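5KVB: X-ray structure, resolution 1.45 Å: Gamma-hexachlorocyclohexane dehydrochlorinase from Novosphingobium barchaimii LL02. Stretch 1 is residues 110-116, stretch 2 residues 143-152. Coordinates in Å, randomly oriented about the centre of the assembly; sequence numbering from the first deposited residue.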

# COMPACT_ATOMS: atom_id res chain seq x y z
N GLY A 110 -2.24 -17.72 23.78
CA GLY A 110 -3.62 -17.30 23.99
C GLY A 110 -4.54 -17.41 22.79
O GLY A 110 -5.71 -17.01 22.87
N ASN A 111 -4.03 -17.93 21.67
CA ASN A 111 -4.79 -18.03 20.41
C ASN A 111 -5.41 -16.69 19.99
O ASN A 111 -6.53 -16.65 19.48
CB ASN A 111 -5.90 -19.09 20.52
CG ASN A 111 -6.57 -19.39 19.19
OD1 ASN A 111 -5.89 -19.56 18.17
ND2 ASN A 111 -7.90 -19.43 19.18
N GLN A 112 -4.67 -15.61 20.17
CA GLN A 112 -5.17 -14.26 19.94
C GLN A 112 -4.89 -13.77 18.53
O GLN A 112 -3.80 -13.99 18.00
CB GLN A 112 -4.54 -13.28 20.92
CG GLN A 112 -4.71 -13.65 22.38
CD GLN A 112 -3.91 -12.75 23.29
OE1 GLN A 112 -2.81 -13.11 23.72
NE2 GLN A 112 -4.45 -11.58 23.58
N SER A 113 -5.86 -13.08 17.93
CA SER A 113 -5.56 -12.33 16.71
C SER A 113 -5.11 -10.93 17.11
O SER A 113 -5.63 -10.35 18.06
CB SER A 113 -6.76 -12.28 15.77
OG SER A 113 -6.94 -13.51 15.09
N ILE A 114 -4.14 -10.40 16.37
CA ILE A 114 -3.46 -9.15 16.72
C ILE A 114 -3.40 -8.21 15.51
O ILE A 114 -3.17 -8.67 14.39
CB ILE A 114 -2.00 -9.40 17.19
CG1 ILE A 114 -1.95 -10.45 18.31
CG2 ILE A 114 -1.32 -8.09 17.62
CD1 ILE A 114 -2.52 -9.98 19.62
N LEU A 115 -3.61 -6.92 15.75
CA LEU A 115 -3.31 -5.90 14.75
C LEU A 115 -2.11 -5.09 15.22
O LEU A 115 -2.10 -4.57 16.34
CB LEU A 115 -4.52 -4.97 14.53
CG LEU A 115 -4.42 -3.88 13.45
CD1 LEU A 115 -5.79 -3.59 12.85
CD2 LEU A 115 -3.81 -2.60 13.99
N ILE A 116 -1.11 -4.99 14.35
CA ILE A 116 0.10 -4.23 14.63
C ILE A 116 0.24 -3.09 13.62
O ILE A 116 0.09 -3.30 12.41
CB ILE A 116 1.36 -5.13 14.58
CG1 ILE A 116 1.32 -6.20 15.68
CG2 ILE A 116 2.63 -4.31 14.72
CD1 ILE A 116 2.36 -7.29 15.52
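Stretch 2 143-152: FTPLAGIHFV

The apolar centre of the contact is the ring of F143, whose chi1 is t. I114 lays CG2 over one face of it, 3.8 Å from the ring centroid and only 10° off the normal, a CH-pi contact that suits a branched aliphatic chain beside a flat aromatic one. I116 adds its CG1, 3.6 Å from F143 CD2, and I114 CD1 reaches to 4.0 Å from P145 CB, so I114, I116, F143 and P145 share one face of the sheet. On the other face lie L115 and T144; L115 CB also meets L146 CD2 at 4.2 Å.

Extended backbone puts these side chains in place. Stretch 2 runs antiparallel to stretch 1, the strand axes making 153° and approaching to 4.6 Å. I114 pairs with P145, L115 with T144 and I116 with F143. L115 N donates to T144 O (2.9 Å) and T144 N to L115 O (2.8 Å). Proline, lacking an amide hydrogen, fits the non-hydrogen-bonded position opposite I114; the next amide, L146 N, donates to S113 O (3.0 Å).

A type II turn, L146 to I149, then carries the chain back past S113, with G148 at positive phi, which glycine readily adopts. The small S113 side chain points toward this return, and F151 N donates to S113 OG (3.0 Å). Water 1 bridges S113 N (2.9 Å) and I149 O (2.8 Å).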

# COMPACT_ATOMS: atom_id res chain seq x y z
N PHE A 143 0.09 -2.36 19.15
CA PHE A 143 0.08 -3.81 19.25
C PHE A 143 -1.24 -4.13 19.94
O PHE A 143 -1.35 -4.02 21.17
CB PHE A 143 1.28 -4.35 20.04
CG PHE A 143 1.37 -5.86 20.06
CD1 PHE A 143 0.62 -6.60 20.97
CD2 PHE A 143 2.20 -6.54 19.18
CE1 PHE A 143 0.70 -7.99 21.00
CE2 PHE A 143 2.28 -7.93 19.21
CZ PHE A 143 1.53 -8.65 20.11
N THR A 144 -2.24 -4.51 19.16
CA THR A 144 -3.62 -4.48 19.64
C THR A 144 -4.29 -5.84 19.52
O THR A 144 -4.61 -6.28 18.42
CB THR A 144 -4.44 -3.43 18.88
OG1 THR A 144 -3.79 -2.15 18.98
CG2 THR A 144 -5.84 -3.30 19.46
N PRO A 145 -4.50 -6.52 20.65
CA PRO A 145 -5.30 -7.75 20.60
C PRO A 145 -6.74 -7.42 20.18
O PRO A 145 -7.28 -6.39 20.58
CB PRO A 145 -5.24 -8.27 22.04
CG PRO A 145 -4.90 -7.08 22.87
CD PRO A 145 -4.04 -6.21 22.02
N LEU A 146 -7.33 -8.28 19.37
CA LEU A 146 -8.66 -8.02 18.83
C LEU A 146 -9.70 -8.93 19.46
O LEU A 146 -9.95 -10.03 18.96
CB LEU A 146 -8.66 -8.19 17.31
CG LEU A 146 -7.66 -7.34 16.52
CD1 LEU A 146 -7.62 -7.80 15.07
CD2 LEU A 146 -8.01 -5.85 16.60
N ALA A 147 -10.30 -8.47 20.55
CA ALA A 147 -11.27 -9.28 21.29
C ALA A 147 -12.44 -9.70 20.41
O ALA A 147 -13.10 -8.87 19.78
CB ALA A 147 -11.78 -8.52 22.50
N GLY A 148 -12.71 -11.00 20.39
CA GLY A 148 -13.87 -11.53 19.69
C GLY A 148 -13.65 -11.74 18.20
O GLY A 148 -14.57 -12.16 17.49
N ILE A 149 -12.45 -11.46 17.73
CA ILE A 149 -12.12 -11.61 16.31
C ILE A 149 -10.96 -12.57 16.13
O ILE A 149 -9.92 -12.42 16.77
CB ILE A 149 -11.75 -10.25 15.67
CG1 ILE A 149 -12.98 -9.33 15.65
CG2 ILE A 149 -11.20 -10.44 14.25
CD1 ILE A 149 -12.67 -7.91 15.26
N HIS A 150 -11.15 -13.56 15.26
CA HIS A 150 -10.09 -14.50 14.93
C HIS A 150 -9.98 -14.64 13.42
O HIS A 150 -10.96 -14.99 12.74
CB HIS A 150 -10.35 -15.87 15.58
CG HIS A 150 -10.26 -15.84 17.07
ND1 HIS A 150 -9.06 -15.95 17.75
CD2 HIS A 150 -11.22 -15.70 18.01
CE1 HIS A 150 -9.29 -15.88 19.05
NE2 HIS A 150 -10.59 -15.73 19.23
N PHE A 151 -8.80 -14.36 12.89
CA PHE A 151 -8.59 -14.44 11.44
C PHE A 151 -8.56 -15.90 11.02
O PHE A 151 -7.69 -16.67 11.45
CB PHE A 151 -7.29 -13.73 11.02
CG PHE A 151 -7.26 -12.27 11.37
CD1 PHE A 151 -8.25 -11.41 10.90
CD2 PHE A 151 -6.24 -11.75 12.16
CE1 PHE A 151 -8.23 -10.06 11.22
CE2 PHE A 151 -6.21 -10.40 12.48
CZ PHE A 151 -7.20 -9.55 12.01
N VAL A 152 -9.51 -16.28 10.18
CA VAL A 152 -9.66 -17.66 9.73
C VAL A 152 -9.76 -17.76 8.20
O VAL A 152 -10.20 -16.81 7.55
CB VAL A 152 -10.93 -18.30 10.36
CG1 VAL A 152 -10.75 -18.48 11.86
CG2 VAL A 152 -12.15 -17.45 10.07
O HOH W 1 -8.45 -12.53 19.10